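Local coordinates for sialidase B (Streptococcus pneumoniae serotype 4, PDB 4XJW), which catalyses the hydrolysis of alpha-linked terminal sialic acid residues from oligosaccharides, glycoproteins and glycolipids, and is an intramolecular trans-sialidase of glycosyl hydrolase family 33, at residues A[1-6]-A[171-176]; A[369-374]-A[401-406]; A[628-633]-A[648-653]. The protein carries 1 engineered substitution. All blocks are in the same frame, centred on the assembly; numbering follows the deposited sequence.

Contact 1: A[1-6]-A[171-176]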
loop_
_atom_site.group_PDB
_atom_site.type_symbol
_atom_site.label_atom_id
_atom_site.label_comp_id
_atom_site.label_asym_id
_atom_site.label_seq_id
_atom_site.Cartn_x
_atom_site.Cartn_y
_atom_site.Cartn_z
ATOM N N ILE A 1 2.898 -20.625 -30.437
ATOM C CA ILE A 1 3.877 -21.608 -30.895
ATOM C C ILE A 1 4.218 -22.632 -29.814
ATOM O O ILE A 1 3.689 -22.585 -28.700
ATOM C CB ILE A 1 5.189 -20.941 -31.327
ATOM C CG1 ILE A 1 5.555 -19.826 -30.347
ATOM C CG2 ILE A 1 5.094 -20.406 -32.755
ATOM C CD1 ILE A 1 7.000 -19.440 -30.393
ATOM N N SER A 2 5.111 -23.553 -30.162
ATOM C CA SER A 2 5.631 -24.530 -29.221
ATOM C C SER A 2 7.002 -24.073 -28.743
ATOM O O SER A 2 7.744 -23.425 -29.485
ATOM C CB SER A 2 5.757 -25.908 -29.880
ATOM O OG SER A 2 7.066 -26.099 -30.403
ATOM N N PRO A 3 7.347 -24.406 -27.495
ATOM C CA PRO A 3 8.686 -24.083 -26.995
ATOM C C PRO A 3 9.773 -24.860 -27.738
ATOM O O PRO A 3 9.570 -26.024 -28.081
ATOM C CB PRO A 3 8.625 -24.513 -25.527
ATOM C CG PRO A 3 7.519 -25.511 -25.457
ATOM C CD PRO A 3 6.514 -25.075 -26.479
ATOM N N ILE A 4 10.909 -24.216 -27.991
ATOM C CA ILE A 4 12.033 -24.872 -28.646
ATOM C C ILE A 4 12.778 -25.740 -27.646
ATOM O O ILE A 4 13.598 -26.582 -28.019
ATOM C CB ILE A 4 13.029 -23.848 -29.226
ATOM C CG1 ILE A 4 13.667 -23.029 -28.097
ATOM C CG2 ILE A 4 12.331 -22.949 -30.228
ATOM C CD1 ILE A 4 14.866 -22.202 -28.521
ATOM N N PHE A 5 12.493 -25.509 -26.369
ATOM C CA PHE A 5 13.079 -26.281 -25.287
ATOM C C PHE A 5 12.105 -26.284 -24.121
ATOM O O PHE A 5 11.415 -25.290 -23.873
ATOM C CB PHE A 5 14.416 -25.694 -24.838
ATOM C CG PHE A 5 14.882 -26.222 -23.514
ATOM C CD1 PHE A 5 15.354 -27.524 -23.402
ATOM C CD2 PHE A 5 14.818 -25.434 -22.375
ATOM C CE1 PHE A 5 15.770 -28.024 -22.179
ATOM C CE2 PHE A 5 15.232 -25.922 -21.154
ATOM C CZ PHE A 5 15.709 -27.223 -21.054
ATOM N N GLN A 6 12.050 -27.407 -23.415
ATOM C CA GLN A 6 11.184 -27.538 -22.264
ATOM C C GLN A 6 11.666 -28.665 -21.370
ATOM O O GLN A 6 11.723 -29.821 -21.792
ATOM C CB GLN A 6 9.750 -27.795 -22.717
ATOM C CG GLN A 6 8.756 -27.866 -21.579
ATOM C CD GLN A 6 7.328 -27.881 -22.071
ATOM O OE1 GLN A 6 6.912 -28.799 -22.775
ATOM N NE2 GLN A 6 6.571 -26.850 -21.715
ATOM N N SER A 171 10.640 -23.176 -20.086
ATOM C CA SER A 171 10.355 -23.230 -21.518
ATOM C C SER A 171 10.957 -22.012 -22.214
ATOM O O SER A 171 10.979 -20.922 -21.649
ATOM C CB SER A 171 8.844 -23.271 -21.761
ATOM O OG SER A 171 8.232 -24.317 -21.038
ATOM N N LEU A 172 11.434 -22.201 -23.442
ATOM C CA LEU A 172 11.999 -21.111 -24.238
ATOM C C LEU A 172 11.248 -21.068 -25.567
ATOM O O LEU A 172 11.008 -22.109 -26.181
ATOM C CB LEU A 172 13.491 -21.361 -24.482
ATOM C CG LEU A 172 14.521 -20.342 -24.993
ATOM C CD1 LEU A 172 14.063 -19.552 -26.219
ATOM C CD2 LEU A 172 14.980 -19.410 -23.879
ATOM N N PHE A 173 10.882 -19.870 -26.008
ATOM C CA PHE A 173 10.197 -19.681 -27.284
ATOM C C PHE A 173 10.961 -18.698 -28.163
ATOM O O PHE A 173 11.465 -17.688 -27.671
ATOM C CB PHE A 173 8.782 -19.146 -27.063
ATOM C CG PHE A 173 7.976 -19.940 -26.081
ATOM C CD1 PHE A 173 8.113 -19.729 -24.715
ATOM C CD2 PHE A 173 7.085 -20.909 -26.520
ATOM C CE1 PHE A 173 7.368 -20.460 -23.808
ATOM C CE2 PHE A 173 6.340 -21.645 -25.617
ATOM C CZ PHE A 173 6.483 -21.423 -24.259
ATOM N N ASN A 174 11.054 -18.988 -29.461
ATOM C CA ASN A 174 11.656 -18.048 -30.408
ATOM C C ASN A 174 10.646 -17.015 -30.913
ATOM O O ASN A 174 10.475 -16.811 -32.118
ATOM C CB ASN A 174 12.318 -18.791 -31.574
ATOM C CG ASN A 174 13.632 -19.451 -31.180
ATOM O OD1 ASN A 174 14.411 -18.903 -30.393
ATOM N ND2 ASN A 174 13.899 -20.624 -31.748
ATOM N N LYS A 175 9.984 -16.363 -29.967
ATOM C CA LYS A 175 9.029 -15.319 -30.261
ATOM C C LYS A 175 8.886 -14.460 -29.008
ATOM O O LYS A 175 9.101 -14.942 -27.895
ATOM C CB LYS A 175 7.686 -15.961 -30.609
ATOM C CG LYS A 175 6.576 -14.996 -31.001
ATOM C CD LYS A 175 5.277 -15.756 -31.255
ATOM C CE LYS A 175 4.093 -14.809 -31.352
ATOM N NZ LYS A 175 2.793 -15.547 -31.395
ATOM N N ALA A 176 8.560 -13.188 -29.198
ATOM C CA ALA A 176 8.123 -12.339 -28.091
ATOM C C ALA A 176 6.622 -12.513 -27.971
ATOM O O ALA A 176 5.868 -11.967 -28.783
ATOM C CB ALA A 176 8.465 -10.893 -28.368
HETATM O O HOH W 1 9.459 -21.424 -30.078
#
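I4 and L172 form the tight part of this contact. I4 N donates a 2.8 Å hydrogen bond to L172 O, and the carbonyl points almost straight at the donor. The two side chains lie side by side and point the same way, with I4 CD1 3.6 Å from L172 CD1. I4 CG1 stands between its own N and carbonyl carbon (chi1 64°). This leaves CG2 beside the backbone N, where it presses on N174 ND2 at 3.2 Å. That amide group is fixed by partners in the neighbouring loop: ND2 bonds to K26 O and OD1 to S28 N. A second backbone bond runs from L172 N to F5 O at 3.1 Å. Next to it Q6 and S171 form a non-hydrogen-bonded antiparallel pair. Here strand 5-13 is added along strand 166-173, whose other side pairs with strand 32-39. They belong to the concanavalin-like beta sandwich of the N-terminal domain. F5 and L172 face inward; both touch L23, while F5 also meets L22 and L172 meets L27. The side with I1, P3 and K175 is more open to solvent. P3 CB lies over one face of the F173 ring, 4.1 Å from its centroid, in a CH-pi contact, while P3 CD meets CE2 of that ring. I1 CD1 comes to the edge of the same ring and also meets K175 CB at 3.6 Å, although I1 itself is largely exposed. S2 and N174 are joined through a water, which donates to S2 O and accepts from N174 N, beyond the end of strand 166-173. At the other end, the exposed Q6 has an extended side chain. Its NE2 donates to S171 OG at 3.1 Å, with the hydroxyl 22° out of the amide plane.

Contact 2: A[369-374]-A[401-406]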
loop_
_atom_site.group_PDB
_atom_site.type_symbol
_atom_site.label_atom_id
_atom_site.label_comp_id
_atom_site.label_asym_id
_atom_site.label_seq_id
_atom_site.Cartn_x
_atom_site.Cartn_y
_atom_site.Cartn_z
ATOM N N LYS A 369 -20.219 19.451 -1.269
ATOM C CA LYS A 369 -18.985 18.923 -1.843
ATOM C C LYS A 369 -17.785 19.831 -1.524
ATOM O O LYS A 369 -16.683 19.609 -2.033
ATOM C CB LYS A 369 -19.125 18.713 -3.354
ATOM C CG LYS A 369 -20.362 17.919 -3.760
ATOM C CD LYS A 369 -20.284 17.481 -5.214
ATOM C CE LYS A 369 -21.667 17.258 -5.809
ATOM N NZ LYS A 369 -21.586 16.717 -7.203
ATOM N N TYR A 370 -18.007 20.828 -0.667
ATOM C CA TYR A 370 -16.996 21.838 -0.334
ATOM C C TYR A 370 -16.605 22.668 -1.554
ATOM O O TYR A 370 -15.497 23.200 -1.642
ATOM C CB TYR A 370 -15.779 21.228 0.369
ATOM C CG TYR A 370 -16.091 20.849 1.789
ATOM C CD1 TYR A 370 -16.641 19.608 2.085
ATOM C CD2 TYR A 370 -15.878 21.745 2.831
ATOM C CE1 TYR A 370 -16.949 19.260 3.380
ATOM C CE2 TYR A 370 -16.187 21.406 4.135
ATOM C CZ TYR A 370 -16.723 20.157 4.399
ATOM O OH TYR A 370 -17.037 19.791 5.687
ATOM N N GLU A 371 -17.546 22.777 -2.485
ATOM C CA GLU A 371 -17.364 23.559 -3.699
ATOM C C GLU A 371 -17.907 24.975 -3.535
ATOM O O GLU A 371 -18.872 25.197 -2.798
ATOM C CB GLU A 371 -18.027 22.845 -4.874
ATOM C CG GLU A 371 -17.360 21.508 -5.201
ATOM C CD GLU A 371 -18.233 20.574 -6.031
ATOM O OE1 GLU A 371 -19.389 20.936 -6.336
ATOM O OE2 GLU A 371 -17.753 19.473 -6.373
ATOM N N VAL A 372 -17.277 25.930 -4.215
ATOM C CA VAL A 372 -17.634 27.342 -4.083
ATOM C C VAL A 372 -18.715 27.755 -5.079
ATOM O O VAL A 372 -18.593 27.506 -6.282
ATOM C CB VAL A 372 -16.411 28.247 -4.305
ATOM C CG1 VAL A 372 -16.797 29.713 -4.132
ATOM C CG2 VAL A 372 -15.290 27.869 -3.352
ATOM N N LEU A 373 -19.768 28.389 -4.573
ATOM C CA LEU A 373 -20.814 28.936 -5.426
ATOM C C LEU A 373 -20.849 30.450 -5.271
ATOM O O LEU A 373 -20.623 30.969 -4.181
ATOM C CB LEU A 373 -22.177 28.343 -5.059
ATOM C CG LEU A 373 -22.576 26.991 -5.670
ATOM C CD1 LEU A 373 -21.672 25.862 -5.230
ATOM C CD2 LEU A 373 -24.011 26.656 -5.325
ATOM N N GLU A 374 -21.109 31.158 -6.366
ATOM C CA GLU A 374 -21.336 32.598 -6.300
ATOM C C GLU A 374 -22.747 32.907 -6.784
ATOM O O GLU A 374 -23.093 32.636 -7.935
ATOM C CB GLU A 374 -20.307 33.369 -7.131
ATOM C CG GLU A 374 -20.507 34.884 -7.083
ATOM C CD GLU A 374 -19.531 35.633 -7.967
ATOM O OE1 GLU A 374 -18.853 34.980 -8.787
ATOM O OE2 GLU A 374 -19.440 36.870 -7.833
ATOM N N GLN A 401 -12.242 21.858 -17.204
ATOM C CA GLN A 401 -12.750 22.580 -16.037
ATOM C C GLN A 401 -13.446 21.635 -15.060
ATOM O O GLN A 401 -14.181 20.740 -15.471
ATOM C CB GLN A 401 -13.705 23.707 -16.457
ATOM C CG GLN A 401 -13.017 24.880 -17.162
ATOM C CD GLN A 401 -13.979 26.008 -17.504
ATOM O OE1 GLN A 401 -14.609 26.593 -16.623
ATOM N NE2 GLN A 401 -14.102 26.311 -18.790
ATOM N N VAL A 402 -13.208 21.850 -13.765
ATOM C CA VAL A 402 -13.874 21.109 -12.699
ATOM C C VAL A 402 -14.392 22.098 -11.661
ATOM O O VAL A 402 -13.918 23.235 -11.609
ATOM C CB VAL A 402 -12.909 20.115 -12.003
ATOM C CG1 VAL A 402 -12.329 19.153 -12.999
ATOM C CG2 VAL A 402 -11.802 20.857 -11.277
ATOM N N PRO A 403 -15.365 21.677 -10.829
ATOM C CA PRO A 403 -15.886 22.583 -9.800
ATOM C C PRO A 403 -14.812 23.077 -8.849
ATOM O O PRO A 403 -13.941 22.303 -8.449
ATOM C CB PRO A 403 -16.876 21.702 -9.032
ATOM C CG PRO A 403 -17.338 20.723 -10.034
ATOM C CD PRO A 403 -16.158 20.436 -10.908
ATOM N N MET A 404 -14.894 24.353 -8.482
ATOM C CA MET A 404 -13.923 24.969 -7.584
ATOM C C MET A 404 -14.150 24.457 -6.175
ATOM O O MET A 404 -15.243 24.590 -5.634
ATOM C CB MET A 404 -14.062 26.494 -7.616
ATOM C CG MET A 404 -13.164 27.243 -6.632
ATOM S SD MET A 404 -13.489 29.014 -6.705
ATOM C CE MET A 404 -12.863 29.382 -8.346
ATOM N N ASN A 405 -13.109 23.877 -5.585
ATOM C CA ASN A 405 -13.189 23.316 -4.238
ATOM C C ASN A 405 -12.259 24.090 -3.309
ATOM O O ASN A 405 -11.147 24.456 -3.697
ATOM C CB ASN A 405 -12.808 21.831 -4.286
ATOM C CG ASN A 405 -13.115 21.101 -2.997
ATOM O OD1 ASN A 405 -12.528 21.382 -1.960
ATOM N ND2 ASN A 405 -14.026 20.141 -3.062
ATOM N N VAL A 406 -12.699 24.325 -2.072
ATOM C CA VAL A 406 -11.918 25.127 -1.137
ATOM C C VAL A 406 -10.604 24.459 -0.721
ATOM O O VAL A 406 -9.747 25.099 -0.114
ATOM C CB VAL A 406 -12.725 25.525 0.124
ATOM C CG1 VAL A 406 -13.909 26.396 -0.251
ATOM C CG2 VAL A 406 -13.168 24.281 0.903
HETATM O O HOH W 2 -15.232 19.075 -5.489
#
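E371 and P403 lie side by side and point the same way. The flat carboxylate end of E371 rests against the proline ring, with E371 CD 3.5 Å from P403 CB. E371 CG is anti to its carbonyl carbon (chi1 -65°), and the extended chain runs alongside the P403 ring. One water accepts from N405 ND2 and donates to E371 OE2, so the carboxylate and the amide are linked through water. N405 OD1 accepts from F407 N, two residues on. Beyond this polar edge the side chains meet at an angle. V372 and M404 cross obliquely, with V372 CB 3.9 Å from M404 SD. V372 CG2 also meets V406 CG1 at 3.7 Å, so the valine packs against both residues. V406 CG2 lies near the plane of the Y370 ring, at its edge. That ring is held from outside: its OH bonds to L438 N, and it meets the ring of F436 with the planes nearly parallel. Strands 372-374 and 400-403 belong to an antiparallel sheet inserted between propeller strands 301-308 and 420-426. V372 and M404 both bond through their backbones to L379 of strand 377-387. The backbones themselves meet nearly at a right angle, and E371 and N405 form a single bridge. V372 N donates to M404 O at 2.8 Å. V406 N donates to Y370 O at 3.0 Å, and this bond is straight at the hydrogen (167°). E371 CA makes a bent CA-H...O contact with the same M404 O, at 3.1 Å.

Contact 3: A[628-633]-A[648-653]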
loop_
_atom_site.group_PDB
_atom_site.type_symbol
_atom_site.label_atom_id
_atom_site.label_comp_id
_atom_site.label_asym_id
_atom_site.label_seq_id
_atom_site.Cartn_x
_atom_site.Cartn_y
_atom_site.Cartn_z
ATOM N N VAL A 628 -5.854 -11.454 5.015
ATOM C CA VAL A 628 -4.757 -10.507 5.241
ATOM C C VAL A 628 -4.523 -9.750 3.935
ATOM O O VAL A 628 -4.305 -10.359 2.893
ATOM C CB VAL A 628 -3.456 -11.216 5.683
ATOM C CG1 VAL A 628 -2.398 -10.196 6.066
ATOM C CG2 VAL A 628 -3.712 -12.162 6.852
ATOM N N LEU A 629 -4.628 -8.428 3.990
ATOM C CA LEU A 629 -4.293 -7.566 2.867
ATOM C C LEU A 629 -3.110 -6.724 3.328
ATOM O O LEU A 629 -3.210 -5.983 4.303
ATOM C CB LEU A 629 -5.476 -6.675 2.497
ATOM C CG LEU A 629 -5.276 -5.743 1.308
ATOM C CD1 LEU A 629 -5.064 -6.553 0.040
ATOM C CD2 LEU A 629 -6.482 -4.816 1.166
ATOM N N PHE A 630 -1.984 -6.855 2.644
ATOM C CA PHE A 630 -0.764 -6.251 3.173
ATOM C C PHE A 630 0.176 -5.740 2.096
ATOM O O PHE A 630 0.148 -6.204 0.942
ATOM C CB PHE A 630 -0.025 -7.262 4.056
ATOM C CG PHE A 630 0.532 -8.441 3.297
ATOM C CD1 PHE A 630 -0.279 -9.526 2.972
ATOM C CD2 PHE A 630 1.869 -8.464 2.909
ATOM C CE1 PHE A 630 0.231 -10.622 2.263
ATOM C CE2 PHE A 630 2.384 -9.557 2.218
ATOM C CZ PHE A 630 1.574 -10.629 1.894
ATOM N N GLU A 631 1.031 -4.799 2.497
ATOM C CA GLU A 631 2.069 -4.278 1.638
ATOM C C GLU A 631 3.227 -5.267 1.621
ATOM O O GLU A 631 3.980 -5.358 2.588
ATOM C CB GLU A 631 2.521 -2.911 2.174
ATOM C CG GLU A 631 1.440 -1.819 2.053
ATOM C CD GLU A 631 1.827 -0.515 2.731
ATOM O OE1 GLU A 631 2.785 -0.496 3.546
ATOM O OE2 GLU A 631 1.192 0.517 2.411
ATOM N N LYS A 632 3.375 -6.015 0.534
ATOM C CA LYS A 632 4.460 -6.990 0.422
ATOM C C LYS A 632 5.740 -6.337 -0.109
ATOM O O LYS A 632 6.273 -6.699 -1.163
ATOM C CB LYS A 632 4.064 -8.195 -0.443
ATOM C CG LYS A 632 5.001 -9.389 -0.241
ATOM C CD LYS A 632 4.674 -10.562 -1.138
ATOM C CE LYS A 632 5.642 -11.707 -0.883
ATOM N NZ LYS A 632 5.340 -12.384 0.401
ATOM N N TYR A 633 6.237 -5.364 0.639
ATOM C CA TYR A 633 7.504 -4.720 0.310
ATOM C C TYR A 633 7.927 -3.897 1.491
ATOM O O TYR A 633 7.169 -3.713 2.451
ATOM C CB TYR A 633 7.399 -3.857 -0.961
ATOM C CG TYR A 633 6.799 -2.471 -0.793
ATOM C CD1 TYR A 633 5.451 -2.294 -0.482
ATOM C CD2 TYR A 633 7.584 -1.343 -0.949
ATOM C CE1 TYR A 633 4.908 -1.012 -0.341
ATOM C CE2 TYR A 633 7.065 -0.069 -0.825
ATOM C CZ TYR A 633 5.723 0.100 -0.527
ATOM O OH TYR A 633 5.223 1.383 -0.402
ATOM N N GLN A 648 -1.194 -7.043 -1.569
ATOM C CA GLN A 648 -1.706 -8.363 -1.933
ATOM C C GLN A 648 -2.539 -8.970 -0.819
ATOM O O GLN A 648 -2.373 -8.636 0.352
ATOM C CB GLN A 648 -0.522 -9.279 -2.261
ATOM C CG GLN A 648 0.302 -8.780 -3.435
ATOM C CD GLN A 648 1.486 -9.651 -3.768
ATOM O OE1 GLN A 648 1.776 -10.630 -3.083
ATOM N NE2 GLN A 648 2.200 -9.280 -4.840
ATOM N N TYR A 649 -3.451 -9.859 -1.209
ATOM C CA TYR A 649 -4.418 -10.475 -0.296
ATOM C C TYR A 649 -4.197 -11.987 -0.214
ATOM O O TYR A 649 -4.092 -12.675 -1.245
ATOM C CB TYR A 649 -5.847 -10.200 -0.790
ATOM C CG TYR A 649 -6.924 -10.896 0.035
ATOM C CD1 TYR A 649 -7.331 -10.365 1.246
ATOM C CD2 TYR A 649 -7.516 -12.087 -0.398
ATOM C CE1 TYR A 649 -8.313 -10.992 2.014
ATOM C CE2 TYR A 649 -8.503 -12.727 0.370
ATOM C CZ TYR A 649 -8.888 -12.165 1.577
ATOM O OH TYR A 649 -9.848 -12.766 2.366
ATOM N N ILE A 650 -4.149 -12.507 1.010
ATOM C CA ILE A 650 -4.083 -13.954 1.218
ATOM C C ILE A 650 -5.176 -14.417 2.183
ATOM O O ILE A 650 -5.696 -13.626 2.974
ATOM C CB ILE A 650 -2.709 -14.414 1.736
ATOM C CG1 ILE A 650 -2.380 -13.735 3.071
ATOM C CG2 ILE A 650 -1.610 -14.137 0.699
ATOM C CD1 ILE A 650 -1.148 -14.288 3.762
ATOM N N ASP A 651 -5.491 -15.710 2.116
ATOM C CA ASP A 651 -6.465 -16.345 2.993
ATOM C C ASP A 651 -5.744 -17.391 3.844
ATOM O O ASP A 651 -5.044 -18.251 3.304
ATOM C CB ASP A 651 -7.554 -17.017 2.140
ATOM C CG ASP A 651 -8.608 -17.732 2.973
ATOM O OD1 ASP A 651 -8.342 -18.865 3.436
ATOM O OD2 ASP A 651 -9.709 -17.168 3.140
ATOM N N LEU A 652 -5.901 -17.312 5.162
ATOM C CA LEU A 652 -5.278 -18.273 6.063
ATOM C C LEU A 652 -6.313 -18.926 6.969
ATOM O O LEU A 652 -7.365 -18.344 7.259
ATOM C CB LEU A 652 -4.207 -17.595 6.907
ATOM C CG LEU A 652 -2.992 -17.057 6.142
ATOM C CD1 LEU A 652 -2.155 -16.150 7.040
ATOM C CD2 LEU A 652 -2.169 -18.205 5.605
ATOM N N GLU A 653 -6.013 -20.144 7.413
ATOM C CA GLU A 653 -6.832 -20.833 8.407
ATOM C C GLU A 653 -6.085 -20.902 9.737
ATOM O O GLU A 653 -4.856 -20.851 9.762
ATOM C CB GLU A 653 -7.176 -22.238 7.925
ATOM C CG GLU A 653 -8.004 -22.255 6.661
ATOM C CD GLU A 653 -8.435 -23.651 6.268
ATOM O OE1 GLU A 653 -9.421 -24.155 6.848
ATOM O OE2 GLU A 653 -7.777 -24.238 5.383
#
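The carbonyl oxygen of V628 is gripped by two groups of the facing strand. I650 N donates to it at 2.9 Å, and Y649 CA adds a C-H...O contact at 3.2 Å. Y649 CD1 is also close to this oxygen, which lies oblique to the ring. Q648 O is held in a similar way, by F630 N at 2.9 Å and L629 CA at 3.3 Å. Returning bonds run from V628 N to I650 O and from Q648 N to F630 O. All four strand bonds are close to straight. V628 and F630 share one face with Q648 and I650, while L629 and Y649 lie on the other. F630 CG sits between the backbone N and the carbonyl carbon (chi1 67°), and CE1 of the ring meets I650 CG1 at 4.1 Å. I650 CG1 also packs on V628 CB at 3.8 Å. On the opposite face L629 CD1 touches Y649 CB. Strands 626-631 and 647-652 belong to one antiparallel blade of the sialidase beta-propeller, with 616-620 beside 626-631. Y649 also bonds through its backbone to Q192, consistent with an early part of the chain completing this blade. Next to F630 in the strand, E631 OE1 accepts from Y615 N and OE2 pairs with R207 NE. Y615 is the nucleophile and R207 a substrate-binding residue, both by similarity, consistent with E631 being a second-shell residue. F630 stacks on Y613, and its side chain lies about 7 Å from that of Y615. K632 CD passes 3.5 Å from Q648 OE1. That oxygen accepts from W96 NE1, and K632 NZ makes a salt bridge to D607 and a cation-pi contact with W96.

How the contacts relate
From the N terminus, contact 1 comes first. It brings residues 1-6 back to 171-176 and encloses 164 residues of the lectin-like sandwich. The chain then enters the propeller. Contact 2 closes a much shorter loop, with 26 residues between 369-374 and 401-406, inside the sheet inserted in the propeller. Contact 3 closes last, with 14 residues between its segments, and joins neighbouring strands of a propeller blade close to the C terminus. The three are in series: none nests in or crosses another. They do not touch. Contact 3 lies nearest the middle of the molecule; its centre is about 34 Å from that of contact 1 and about 39 Å from that of contact 2.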